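Local coordinates for protein NADH:ubiquinone oxidoreductase, Na translocating, F subunit (Porphyromonas gingivalis, PDB 2R6H) that is probably a flavoprotein oxidoreductase that carries flavin-adenine dinucleotide and pairs a flavin-binding domain with a Rossmann-like NAD-binding domain, at residues R186-I200 against N215-D229. Sequence-based numbering, arbitrary orientation.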
loop_
_atom_site.group_PDB
_atom_site.type_symbol
_atom_site.label_atom_id
_atom_site.label_comp_id
_atom_site.label_asym_id
_atom_site.label_seq_id
_atom_site.Cartn_x
_atom_site.Cartn_y
_atom_site.Cartn_z
ATOM N N ARG A 186 7.120 -21.268 7.169
ATOM C CA ARG A 186 8.110 -20.630 6.330
ATOM C C ARG A 186 8.778 -19.471 7.078
ATOM O O ARG A 186 8.186 -18.901 7.999
ATOM C CB ARG A 186 7.445 -20.115 5.063
ATOM C CG ARG A 186 7.117 -21.198 4.090
ATOM C CD ARG A 186 7.649 -20.804 2.737
ATOM N NE ARG A 186 6.602 -20.513 1.777
ATOM C CZ ARG A 186 6.794 -19.834 0.654
ATOM N NH1 ARG A 186 7.994 -19.338 0.357
ATOM N NH2 ARG A 186 5.771 -19.635 -0.164
ATOM N N LYS A 187 10.006 -19.135 6.689
ATOM C CA LYS A 187 10.687 -17.968 7.227
ATOM C C LYS A 187 10.361 -16.738 6.383
ATOM O O LYS A 187 10.486 -16.754 5.157
ATOM C CB LYS A 187 12.188 -18.204 7.288
ATOM C CG LYS A 187 12.972 -16.992 7.742
ATOM C CD LYS A 187 14.106 -17.403 8.674
ATOM C CE LYS A 187 15.174 -16.330 8.742
ATOM N NZ LYS A 187 15.540 -15.873 7.379
ATOM N N VAL A 188 9.924 -15.676 7.047
ATOM C CA VAL A 188 9.312 -14.553 6.351
ATOM C C VAL A 188 9.714 -13.231 6.982
ATOM O O VAL A 188 9.428 -12.992 8.149
ATOM C CB VAL A 188 7.751 -14.641 6.389
ATOM C CG1 VAL A 188 7.144 -13.464 5.658
ATOM C CG2 VAL A 188 7.245 -15.947 5.791
ATOM N N SER A 189 10.370 -12.368 6.221
ATOM C CA SER A 189 10.623 -11.018 6.699
ATOM C C SER A 189 9.872 -10.007 5.832
ATOM O O SER A 189 9.694 -10.210 4.626
ATOM C CB SER A 189 12.124 -10.711 6.713
ATOM O OG SER A 189 12.691 -10.766 5.410
ATOM N N TYR A 190 9.425 -8.920 6.450
ATOM C CA TYR A 190 8.792 -7.828 5.719
ATOM C C TYR A 190 9.539 -6.541 6.023
ATOM O O TYR A 190 9.616 -6.134 7.169
ATOM C CB TYR A 190 7.340 -7.705 6.150
ATOM C CG TYR A 190 6.559 -6.622 5.459
ATOM C CD1 TYR A 190 6.903 -6.186 4.202
ATOM C CD2 TYR A 190 5.448 -6.057 6.060
ATOM C CE1 TYR A 190 6.172 -5.199 3.566
ATOM C CE2 TYR A 190 4.708 -5.081 5.428
ATOM C CZ TYR A 190 5.070 -4.649 4.183
ATOM O OH TYR A 190 4.337 -3.663 3.549
ATOM N N TRP A 191 10.112 -5.921 5.002
ATOM C CA TRP A 191 10.838 -4.668 5.162
ATOM C C TRP A 191 10.048 -3.551 4.513
ATOM O O TRP A 191 10.007 -3.460 3.291
ATOM C CB TRP A 191 12.203 -4.763 4.483
ATOM C CG TRP A 191 13.077 -5.833 5.047
ATOM C CD1 TRP A 191 12.925 -7.181 4.897
ATOM C CD2 TRP A 191 14.237 -5.654 5.856
ATOM N NE1 TRP A 191 13.917 -7.852 5.566
ATOM C CE2 TRP A 191 14.735 -6.932 6.164
ATOM C CE3 TRP A 191 14.907 -4.537 6.345
ATOM C CZ2 TRP A 191 15.871 -7.119 6.936
ATOM C CZ3 TRP A 191 16.028 -4.726 7.109
ATOM C CH2 TRP A 191 16.499 -6.003 7.400
ATOM N N TYR A 192 9.424 -2.697 5.311
ATOM C CA TYR A 192 8.621 -1.602 4.759
ATOM C C TYR A 192 9.318 -0.256 4.905
ATOM O O TYR A 192 9.754 0.105 5.990
ATOM C CB TYR A 192 7.260 -1.547 5.456
ATOM C CG TYR A 192 6.352 -0.437 4.967
ATOM C CD1 TYR A 192 5.544 -0.615 3.847
ATOM C CD2 TYR A 192 6.291 0.783 5.627
ATOM C CE1 TYR A 192 4.707 0.397 3.398
ATOM C CE2 TYR A 192 5.461 1.793 5.189
ATOM C CZ TYR A 192 4.673 1.595 4.078
ATOM O OH TYR A 192 3.857 2.606 3.645
ATOM N N GLY A 193 9.410 0.494 3.818
ATOM C CA GLY A 193 10.038 1.800 3.876
ATOM C C GLY A 193 9.068 2.965 3.875
ATOM O O GLY A 193 8.191 3.067 3.021
ATOM N N ALA A 194 9.222 3.858 4.839
ATOM C CA ALA A 194 8.380 5.043 4.903
ATOM C C ALA A 194 9.272 6.269 5.039
ATOM O O ALA A 194 10.400 6.165 5.510
ATOM C CB ALA A 194 7.401 4.939 6.069
ATOM N N ARG A 195 8.785 7.431 4.627
ATOM C CA ARG A 195 9.643 8.599 4.695
ATOM C C ARG A 195 9.991 8.984 6.142
ATOM O O ARG A 195 11.152 9.207 6.443
ATOM C CB ARG A 195 9.110 9.767 3.854
ATOM C CG ARG A 195 8.542 10.939 4.612
ATOM C CD ARG A 195 8.051 12.032 3.650
ATOM N NE ARG A 195 9.083 13.034 3.357
ATOM C CZ ARG A 195 9.628 13.260 2.155
ATOM N NH1 ARG A 195 9.251 12.559 1.083
ATOM N NH2 ARG A 195 10.559 14.203 2.020
ATOM N N SER A 196 9.007 9.016 7.041
ATOM C CA SER A 196 9.259 9.314 8.466
ATOM C C SER A 196 8.365 8.535 9.434
ATOM O O SER A 196 7.429 7.857 9.014
ATOM C CB SER A 196 9.079 10.805 8.757
ATOM O OG SER A 196 7.705 11.128 8.936
ATOM N N LYS A 197 8.621 8.671 10.734
ATOM C CA LYS A 197 7.843 7.920 11.719
ATOM C C LYS A 197 6.337 8.101 11.602
ATOM O O LYS A 197 5.599 7.152 11.811
ATOM C CB LYS A 197 8.268 8.222 13.154
ATOM C CG LYS A 197 7.660 7.235 14.128
ATOM C CD LYS A 197 8.310 7.262 15.512
ATOM C CE LYS A 197 7.567 8.184 16.473
ATOM N NZ LYS A 197 7.481 7.603 17.854
ATOM N N ASN A 198 5.888 9.311 11.275
ATOM C CA ASN A 198 4.462 9.627 11.225
ATOM C C ASN A 198 3.729 8.840 10.144
ATOM O O ASN A 198 2.504 8.660 10.204
ATOM C CB ASN A 198 4.275 11.132 10.983
ATOM C CG ASN A 198 2.836 11.606 11.202
ATOM O OD1 ASN A 198 2.197 11.280 12.203
ATOM N ND2 ASN A 198 2.337 12.401 10.265
ATOM N N GLU A 199 4.488 8.363 9.162
ATOM C CA GLU A 199 3.909 7.737 7.985
ATOM C C GLU A 199 3.782 6.214 8.071
ATOM O O GLU A 199 3.377 5.554 7.114
ATOM C CB GLU A 199 4.696 8.150 6.744
ATOM C CG GLU A 199 4.080 9.319 5.991
ATOM C CD GLU A 199 3.787 10.526 6.874
ATOM O OE1 GLU A 199 4.737 11.242 7.267
ATOM O OE2 GLU A 199 2.597 10.773 7.152
ATOM N N ILE A 200 4.109 5.649 9.221
ATOM C CA ILE A 200 3.982 4.216 9.392
ATOM C C ILE A 200 2.552 3.862 9.761
ATOM O O ILE A 200 1.893 4.606 10.488
ATOM C CB ILE A 200 4.888 3.734 10.513
ATOM C CG1 ILE A 200 6.340 4.117 10.211
ATOM C CG2 ILE A 200 4.725 2.225 10.712
ATOM C CD1 ILE A 200 7.194 4.337 11.461
ATOM N N ASN A 215 9.409 -17.190 13.153
ATOM C CA ASN A 215 9.819 -17.223 11.749
ATOM C C ASN A 215 9.433 -15.974 10.946
ATOM O O ASN A 215 9.665 -15.895 9.732
ATOM C CB ASN A 215 9.342 -18.509 11.046
ATOM C CG ASN A 215 7.902 -18.877 11.383
ATOM O OD1 ASN A 215 7.513 -18.899 12.554
ATOM N ND2 ASN A 215 7.106 -19.184 10.353
ATOM N N PHE A 216 8.866 -14.989 11.626
ATOM C CA PHE A 216 8.511 -13.747 10.956
ATOM C C PHE A 216 9.182 -12.539 11.600
ATOM O O PHE A 216 9.163 -12.392 12.818
ATOM C CB PHE A 216 6.998 -13.564 10.952
ATOM C CG PHE A 216 6.563 -12.188 10.559
ATOM C CD1 PHE A 216 6.521 -11.817 9.228
ATOM C CD2 PHE A 216 6.193 -11.268 11.519
ATOM C CE1 PHE A 216 6.120 -10.565 8.860
ATOM C CE2 PHE A 216 5.790 -10.007 11.157
ATOM C CZ PHE A 216 5.753 -9.657 9.826
ATOM N N LYS A 217 9.775 -11.678 10.778
ATOM C CA LYS A 217 10.346 -10.428 11.263
ATOM C C LYS A 217 9.854 -9.254 10.433
ATOM O O LYS A 217 9.660 -9.362 9.221
ATOM C CB LYS A 217 11.872 -10.476 11.247
ATOM C CG LYS A 217 12.458 -11.548 12.127
ATOM C CD LYS A 217 12.619 -11.072 13.549
ATOM C CE LYS A 217 13.359 -12.131 14.377
ATOM N NZ LYS A 217 14.313 -11.564 15.404
ATOM N N PHE A 218 9.654 -8.130 11.102
ATOM C CA PHE A 218 9.179 -6.929 10.453
ATOM C C PHE A 218 10.123 -5.794 10.783
ATOM O O PHE A 218 10.405 -5.539 11.944
ATOM C CB PHE A 218 7.781 -6.608 10.965
ATOM C CG PHE A 218 7.220 -5.321 10.444
ATOM C CD1 PHE A 218 6.792 -4.336 11.323
ATOM C CD2 PHE A 218 7.104 -5.099 9.082
ATOM C CE1 PHE A 218 6.259 -3.150 10.865
ATOM C CE2 PHE A 218 6.572 -3.905 8.608
ATOM C CZ PHE A 218 6.150 -2.926 9.506
ATOM N N HIS A 219 10.624 -5.123 9.760
ATOM C CA HIS A 219 11.510 -3.992 9.971
ATOM C C HIS A 219 10.997 -2.767 9.250
ATOM O O HIS A 219 10.616 -2.841 8.087
ATOM C CB HIS A 219 12.907 -4.296 9.446
ATOM C CG HIS A 219 13.592 -5.414 10.159
ATOM N ND1 HIS A 219 13.846 -6.631 9.566
ATOM C CD2 HIS A 219 14.076 -5.499 11.422
ATOM C CE1 HIS A 219 14.454 -7.423 10.432
ATOM N NE2 HIS A 219 14.608 -6.758 11.564
ATOM N N ILE A 220 11.016 -1.633 9.938
ATOM C CA ILE A 220 10.699 -0.351 9.324
ATOM C C ILE A 220 11.984 0.415 9.019
ATOM O O ILE A 220 12.922 0.364 9.798
ATOM C CB ILE A 220 9.859 0.481 10.273
ATOM C CG1 ILE A 220 8.449 -0.080 10.336
ATOM C CG2 ILE A 220 9.850 1.927 9.845
ATOM C CD1 ILE A 220 7.785 0.215 11.637
ATOM N N ALA A 221 12.045 1.099 7.881
ATOM C CA ALA A 221 13.205 1.926 7.555
ATOM C C ALA A 221 12.729 3.283 7.081
ATOM O O ALA A 221 11.923 3.391 6.158
ATOM C CB ALA A 221 14.071 1.271 6.498
ATOM N N LEU A 222 13.222 4.329 7.717
ATOM C CA LEU A 222 12.766 5.661 7.385
ATOM C C LEU A 222 13.764 6.333 6.454
ATOM O O LEU A 222 14.959 6.311 6.714
ATOM C CB LEU A 222 12.577 6.457 8.671
ATOM C CG LEU A 222 11.625 5.740 9.634
ATOM C CD1 LEU A 222 11.480 6.527 10.918
ATOM C CD2 LEU A 222 10.269 5.492 8.979
ATOM N N SER A 223 13.286 6.915 5.360
ATOM C CA SER A 223 14.190 7.567 4.419
ATOM C C SER A 223 14.563 9.005 4.811
ATOM O O SER A 223 15.709 9.404 4.654
ATOM C CB SER A 223 13.585 7.549 3.027
ATOM O OG SER A 223 12.413 8.338 2.997
ATOM N N ASP A 224 13.598 9.776 5.311
ATOM C CA ASP A 224 13.854 11.141 5.756
ATOM C C ASP A 224 13.326 11.351 7.167
ATOM O O ASP A 224 12.413 12.149 7.351
ATOM C CB ASP A 224 13.138 12.170 4.861
ATOM C CG ASP A 224 13.422 11.992 3.352
ATOM O OD1 ASP A 224 12.838 11.081 2.707
ATOM O OD2 ASP A 224 14.194 12.808 2.789
ATOM N N PRO A 225 13.894 10.654 8.170
ATOM C CA PRO A 225 13.351 10.755 9.535
ATOM C C PRO A 225 13.323 12.199 10.007
ATOM O O PRO A 225 14.253 12.945 9.698
ATOM C CB PRO A 225 14.348 9.965 10.392
ATOM C CG PRO A 225 15.116 9.148 9.464
ATOM C CD PRO A 225 15.114 9.836 8.121
ATOM N N GLN A 226 12.278 12.573 10.744
ATOM C CA GLN A 226 12.147 13.914 11.296
ATOM C C GLN A 226 12.573 13.942 12.760
ATOM O O GLN A 226 12.310 12.998 13.502
ATOM C CB GLN A 226 10.703 14.398 11.177
ATOM C CG GLN A 226 10.140 14.331 9.774
ATOM C CD GLN A 226 11.033 15.021 8.764
ATOM O OE1 GLN A 226 11.680 16.020 9.074
ATOM N NE2 GLN A 226 11.076 14.486 7.545
ATOM N N PRO A 227 13.224 15.037 13.184
ATOM C CA PRO A 227 13.709 15.224 14.557
ATOM C C PRO A 227 12.737 14.735 15.634
ATOM O O PRO A 227 13.162 14.192 16.648
ATOM C CB PRO A 227 13.886 16.735 14.644
ATOM C CG PRO A 227 14.271 17.130 13.242
ATOM C CD PRO A 227 13.558 16.183 12.317
ATOM N N GLU A 228 11.447 14.913 15.415
ATOM C CA GLU A 228 10.467 14.505 16.410
ATOM C C GLU A 228 10.286 12.997 16.531
ATOM O O GLU A 228 9.541 12.517 17.389
ATOM C CB GLU A 228 9.105 15.128 16.106
ATOM C CG GLU A 228 8.604 14.926 14.681
ATOM C CD GLU A 228 8.917 16.119 13.791
ATOM O OE1 GLU A 228 10.084 16.602 13.819
ATOM O OE2 GLU A 228 7.987 16.572 13.076
ATOM N N ASP A 229 10.943 12.244 15.662
ATOM C CA ASP A 229 10.701 10.809 15.609
ATOM C C ASP A 229 11.446 10.080 16.716
ATOM O O ASP A 229 11.044 8.990 17.130
ATOM C CB ASP A 229 11.090 10.246 14.238
ATOM C CG ASP A 229 10.265 10.837 13.104
ATOM O OD1 ASP A 229 10.755 10.867 11.953
ATOM O OD2 ASP A 229 9.123 11.270 13.369
HETATM O O HOH W 1 8.233 13.702 6.307
#
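Trp191 and His219 illustrate how side chains on neighbouring parallel strands fit by shape while the backbones are hydrogen-bonded. The imidazole leans over one face of the indole, its ND1 3.4 Å from Trp191 CZ2 and the ring planes at 40°, while His219 CB sits over the six-membered ring of Trp191 as a CH-pi contact. Both side chains turn CG anti to the carbonyl carbon (chi1 -61° and -64°), which keeps the rings side by side. On the opposite sheet face, bumps and hollows alternate along the strands: Phe216 fits CE1 against Tyr190 CB, and Phe218 CE2 lies beside Tyr190 CD2 at 3.5 Å and also meets Tyr192 CB. Farther on, Leu222 rests CD2 against Ala194 CB and the carbonyl carbon of Ser196, and Ile200 curls back to touch Ile220 tip to tip, Ile200 CG2 to Ile220 CD1 3.8 Å.

Backbone bonds in parallel register, such as Tyr190 N to Lys217 O at 2.8 Å, zip strands 188-194 and 216-222 together. At one end Asn215 ND2 donates to Arg186 O; at the other the Asp224 carboxylate stacks over the Arg195 guanidinium, a long, charge-only pairing.

Helix 203-212 links the strands as a beta-alpha-beta crossover. Strand 216-222 is outermost in the five-stranded parallel sheet, and strand 188-194 continues it to strand 158-164. Helix 238-247 packs on Trp191, and helix 168-181 on Tyr190 and Tyr192 across the sheet.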